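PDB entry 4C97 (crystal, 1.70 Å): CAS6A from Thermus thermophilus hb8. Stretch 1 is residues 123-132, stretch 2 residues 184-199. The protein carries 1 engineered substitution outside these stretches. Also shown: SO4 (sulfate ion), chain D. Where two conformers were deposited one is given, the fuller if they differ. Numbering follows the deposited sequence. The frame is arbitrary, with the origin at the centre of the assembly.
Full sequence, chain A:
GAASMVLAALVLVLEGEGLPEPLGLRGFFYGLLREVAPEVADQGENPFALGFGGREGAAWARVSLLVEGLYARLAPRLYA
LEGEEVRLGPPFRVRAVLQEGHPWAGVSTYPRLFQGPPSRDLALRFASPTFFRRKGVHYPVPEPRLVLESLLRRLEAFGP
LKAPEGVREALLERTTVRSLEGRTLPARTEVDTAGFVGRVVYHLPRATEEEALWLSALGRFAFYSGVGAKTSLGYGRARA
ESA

Stretch 1 (123-132) ALRFASPTFF
Stretch 2 184-199: TLPARTEVDTAGFVGR

Stretch 2 is a hairpin whose second strand runs antiparallel to stretch 1, and contact between the stretches buries 666 Å², both sides summed. Phe126, Phe131 and Phe196 are all buried, places that apolar rings suit. Leu185 (m, t) pairs with Gly195 within the hairpin, Leu185 N to Gly195 O 2.9 Å and Gly195 N to Leu185 O 2.8 Å; its CB meets Pro129 CG at 4.2 Å. A type I turn, Ala187 to Glu190, closes with Glu190 N to Ala187 O at 2.9 Å.

The loop makes a pocket for Phe131 (chi1 p, chi2 90°): Ala187 CB lies 4.0 Å from CE2 of Phe131, Glu190 CG (chi1 and chi2 m) 4.2 Å from its CZ. Thr193 (m) sets CG2 over the Phe131 ring face, 3.6 Å from the centroid and almost on the normal, while its OG1 donates a hydrogen bond to Val191 O at 2.8 Å. Gly195 (-136/148) must be bare, since a CB would clash with Thr130 N and Pro129 C; its CA sits 3.7 Å from Pro129 CB.

Phe196 (-74/139) pairs with Thr130 (m): Phe196 N to Thr130 O 2.9 Å, Thr130 N to Phe196 O 3.0 Å. Its ring (chi1 t, chi2 82°) points its edge toward the face of Phe126 (chi1 m, chi2 -87°), centroids 5.8 Å apart and planes at 80°. Both side chains leave the same sheet face as that of Thr130.

Between the Thr130–Phe196 and Phe126–Gly198 bridges the register shifts by two, a beta bulge. Val197 (-131/137, t) packs CG2 4.1 Å from Pro129 CD. Gly198, at 145/-155, adopts angles that call for glycine; it makes two backbone hydrogen bonds with Phe126, Phe126 N to Gly198 O 2.7 Å and Gly198 N to Phe126 O 3.0 Å. Arg199 (t, t, t, chi4 -83°) faces Arg125 in a non-hydrogen-bonded pair, CA to CA 4.5 Å, and lays its guanidinium face over Ala123 CB, 3.7 Å from NH2 of Arg199.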

# COMPACT_ATOMS: atom_id res chain seq x y z
N ALA A 123 13.49 6.23 -1.65
CA ALA A 123 12.59 7.34 -1.93
C ALA A 123 11.18 6.80 -2.01
O ALA A 123 10.90 5.96 -2.85
CB ALA A 123 12.96 8.02 -3.22
N LEU A 124 10.31 7.27 -1.13
CA LEU A 124 8.92 6.88 -1.16
C LEU A 124 8.05 8.06 -1.52
O LEU A 124 8.27 9.19 -1.06
CB LEU A 124 8.45 6.35 0.19
CG LEU A 124 9.00 5.00 0.62
CD1 LEU A 124 8.48 4.66 2.00
CD2 LEU A 124 8.61 3.92 -0.40
N ARG A 125 7.07 7.77 -2.36
CA ARG A 125 6.01 8.72 -2.65
C ARG A 125 4.75 8.27 -1.94
O ARG A 125 4.28 7.13 -2.11
CB ARG A 125 5.74 8.90 -4.14
CG ARG A 125 4.68 9.99 -4.39
CD ARG A 125 4.60 10.46 -5.82
NE ARG A 125 3.75 9.59 -6.63
CZ ARG A 125 2.42 9.67 -6.69
NH1 ARG A 125 1.76 10.58 -5.98
NH2 ARG A 125 1.75 8.83 -7.46
N PHE A 126 4.22 9.17 -1.14
CA PHE A 126 2.98 8.95 -0.41
C PHE A 126 1.90 9.61 -1.23
O PHE A 126 1.82 10.84 -1.34
CB PHE A 126 3.10 9.57 0.99
CG PHE A 126 4.19 8.94 1.83
CD1 PHE A 126 3.94 7.81 2.58
CD2 PHE A 126 5.49 9.45 1.81
CE1 PHE A 126 4.93 7.23 3.33
CE2 PHE A 126 6.47 8.87 2.55
CZ PHE A 126 6.21 7.75 3.30
N ALA A 127 1.08 8.75 -1.83
CA ALA A 127 0.13 9.14 -2.87
C ALA A 127 -1.28 9.36 -2.34
O ALA A 127 -2.14 9.89 -3.05
CB ALA A 127 0.11 8.10 -3.99
N SER A 128 -1.54 8.91 -1.12
CA SER A 128 -2.78 9.26 -0.43
C SER A 128 -2.41 9.55 1.01
O SER A 128 -1.33 9.19 1.46
CB SER A 128 -3.79 8.12 -0.53
OG SER A 128 -3.49 7.11 0.39
N PRO A 129 -3.31 10.20 1.76
CA PRO A 129 -2.89 10.65 3.09
C PRO A 129 -2.44 9.49 3.98
O PRO A 129 -3.11 8.47 4.06
CB PRO A 129 -4.15 11.34 3.64
CG PRO A 129 -4.86 11.81 2.40
CD PRO A 129 -4.66 10.69 1.41
N THR A 130 -1.28 9.66 4.60
CA THR A 130 -0.62 8.61 5.35
C THR A 130 -0.46 9.02 6.80
O THR A 130 0.00 10.14 7.10
CB THR A 130 0.75 8.31 4.72
OG1 THR A 130 0.59 7.90 3.34
CG2 THR A 130 1.48 7.23 5.47
N PHE A 131 -0.85 8.15 7.72
CA PHE A 131 -0.78 8.44 9.14
C PHE A 131 -0.62 7.17 9.97
O PHE A 131 -0.73 6.04 9.45
CB PHE A 131 -1.99 9.29 9.61
CG PHE A 131 -3.33 8.64 9.36
CD1 PHE A 131 -3.90 7.82 10.32
CD2 PHE A 131 -4.03 8.87 8.18
CE1 PHE A 131 -5.14 7.23 10.10
CE2 PHE A 131 -5.27 8.26 7.97
CZ PHE A 131 -5.80 7.45 8.92
N PHE A 132 -0.35 7.37 11.26
CA PHE A 132 0.00 6.29 12.18
C PHE A 132 -0.75 6.48 13.46
O PHE A 132 -1.13 7.58 13.82
CB PHE A 132 1.53 6.32 12.46
CG PHE A 132 2.32 6.29 11.22
CD1 PHE A 132 2.66 5.09 10.63
CD2 PHE A 132 2.64 7.47 10.56
CE1 PHE A 132 3.33 5.06 9.45
CE2 PHE A 132 3.31 7.45 9.39
CZ PHE A 132 3.66 6.23 8.81
N THR A 184 0.08 17.82 4.72
CA THR A 184 -0.95 16.96 5.25
C THR A 184 -2.32 17.36 4.73
O THR A 184 -2.60 18.55 4.50
CB THR A 184 -0.93 16.95 6.78
OG1 THR A 184 -1.03 18.29 7.25
CG2 THR A 184 0.35 16.29 7.28
N LEU A 185 -3.16 16.36 4.52
CA LEU A 185 -4.51 16.56 4.03
C LEU A 185 -5.47 15.85 4.97
O LEU A 185 -5.11 14.85 5.60
CB LEU A 185 -4.68 15.99 2.61
CG LEU A 185 -3.87 16.59 1.46
CD1 LEU A 185 -4.13 15.83 0.17
CD2 LEU A 185 -4.16 18.09 1.27
N PRO A 186 -6.70 16.37 5.09
CA PRO A 186 -7.62 15.71 6.02
C PRO A 186 -8.02 14.31 5.59
O PRO A 186 -8.18 14.03 4.40
CB PRO A 186 -8.87 16.61 5.97
CG PRO A 186 -8.37 17.94 5.59
CD PRO A 186 -7.24 17.65 4.60
N ALA A 187 -8.16 13.44 6.57
CA ALA A 187 -8.68 12.10 6.35
C ALA A 187 -10.15 12.16 6.72
O ALA A 187 -10.51 12.09 7.89
CB ALA A 187 -7.95 11.12 7.22
N ARG A 188 -10.99 12.30 5.71
CA ARG A 188 -12.37 12.73 5.93
C ARG A 188 -13.24 11.67 6.60
O ARG A 188 -14.29 11.99 7.14
CB ARG A 188 -13.00 13.23 4.62
CG ARG A 188 -12.43 14.54 4.05
CD ARG A 188 -12.79 15.80 4.86
NE ARG A 188 -12.48 17.05 4.15
CZ ARG A 188 -12.15 18.20 4.72
NH1 ARG A 188 -12.07 18.30 6.04
NH2 ARG A 188 -11.90 19.27 3.98
N THR A 189 -12.81 10.40 6.58
CA THR A 189 -13.55 9.35 7.28
C THR A 189 -13.22 9.32 8.77
O THR A 189 -13.87 8.63 9.53
CB THR A 189 -13.21 7.95 6.71
OG1 THR A 189 -11.82 7.72 6.86
CG2 THR A 189 -13.57 7.87 5.23
N GLU A 190 -12.21 10.09 9.17
CA GLU A 190 -11.70 10.02 10.53
C GLU A 190 -12.00 11.28 11.29
O GLU A 190 -12.37 12.31 10.72
CB GLU A 190 -10.19 9.78 10.51
CG GLU A 190 -9.80 8.56 9.71
CD GLU A 190 -10.54 7.32 10.17
OE1 GLU A 190 -10.47 7.02 11.38
OE2 GLU A 190 -11.22 6.69 9.32
N VAL A 191 -11.85 11.18 12.61
CA VAL A 191 -11.99 12.30 13.52
C VAL A 191 -10.61 12.90 13.79
O VAL A 191 -9.70 12.19 14.20
CB VAL A 191 -12.59 11.86 14.88
CG1 VAL A 191 -12.81 13.06 15.80
CG2 VAL A 191 -13.90 11.07 14.69
N ASP A 192 -10.49 14.20 13.56
CA ASP A 192 -9.30 14.97 13.89
C ASP A 192 -8.04 14.31 13.38
O ASP A 192 -7.08 14.16 14.12
CB ASP A 192 -9.15 15.16 15.41
CG ASP A 192 -10.31 15.92 16.04
OD1 ASP A 192 -10.87 16.82 15.38
OD2 ASP A 192 -10.65 15.62 17.21
N THR A 193 -8.05 13.88 12.12
CA THR A 193 -6.93 13.17 11.54
C THR A 193 -6.56 13.76 10.20
O THR A 193 -7.41 13.98 9.36
CB THR A 193 -7.29 11.69 11.34
OG1 THR A 193 -7.60 11.11 12.61
CG2 THR A 193 -6.15 10.91 10.69
N ALA A 194 -5.27 14.04 10.03
CA ALA A 194 -4.72 14.35 8.72
C ALA A 194 -3.68 13.31 8.37
O ALA A 194 -3.23 12.54 9.23
CB ALA A 194 -4.12 15.74 8.68
N GLY A 195 -3.33 13.24 7.09
CA GLY A 195 -2.27 12.36 6.64
C GLY A 195 -1.34 13.04 5.66
O GLY A 195 -1.74 13.91 4.90
N PHE A 196 -0.08 12.63 5.69
CA PHE A 196 0.94 13.17 4.80
C PHE A 196 0.80 12.66 3.37
O PHE A 196 0.55 11.47 3.15
CB PHE A 196 2.32 12.77 5.30
CG PHE A 196 3.45 13.38 4.51
CD1 PHE A 196 3.86 14.67 4.77
CD2 PHE A 196 4.11 12.66 3.52
CE1 PHE A 196 4.90 15.23 4.05
CE2 PHE A 196 5.15 13.22 2.81
CZ PHE A 196 5.55 14.48 3.07
N VAL A 197 0.99 13.57 2.43
CA VAL A 197 1.12 13.28 1.01
C VAL A 197 2.34 14.00 0.49
O VAL A 197 2.55 15.19 0.82
CB VAL A 197 -0.14 13.73 0.23
CG1 VAL A 197 0.03 13.57 -1.26
CG2 VAL A 197 -1.35 12.92 0.68
N GLY A 198 3.13 13.32 -0.34
CA GLY A 198 4.38 13.91 -0.80
C GLY A 198 5.49 12.89 -0.97
O GLY A 198 5.22 11.73 -1.17
N ARG A 199 6.73 13.35 -0.88
CA ARG A 199 7.87 12.50 -1.14
C ARG A 199 8.87 12.61 -0.01
O ARG A 199 9.20 13.73 0.43
CB ARG A 199 8.53 12.91 -2.45
CG ARG A 199 9.76 12.13 -2.84
CD ARG A 199 10.22 12.61 -4.22
NE ARG A 199 11.26 11.77 -4.81
CZ ARG A 199 12.55 11.89 -4.54
NH1 ARG A 199 12.95 12.80 -3.66
NH2 ARG A 199 13.43 11.10 -5.13
S SO4 D . -1.92 9.21 -8.20
O1 SO4 D . -1.10 8.01 -8.10
O2 SO4 D . -1.26 10.27 -7.44
O3 SO4 D . -2.02 9.61 -9.60
O4 SO4 D . -3.27 9.05 -7.67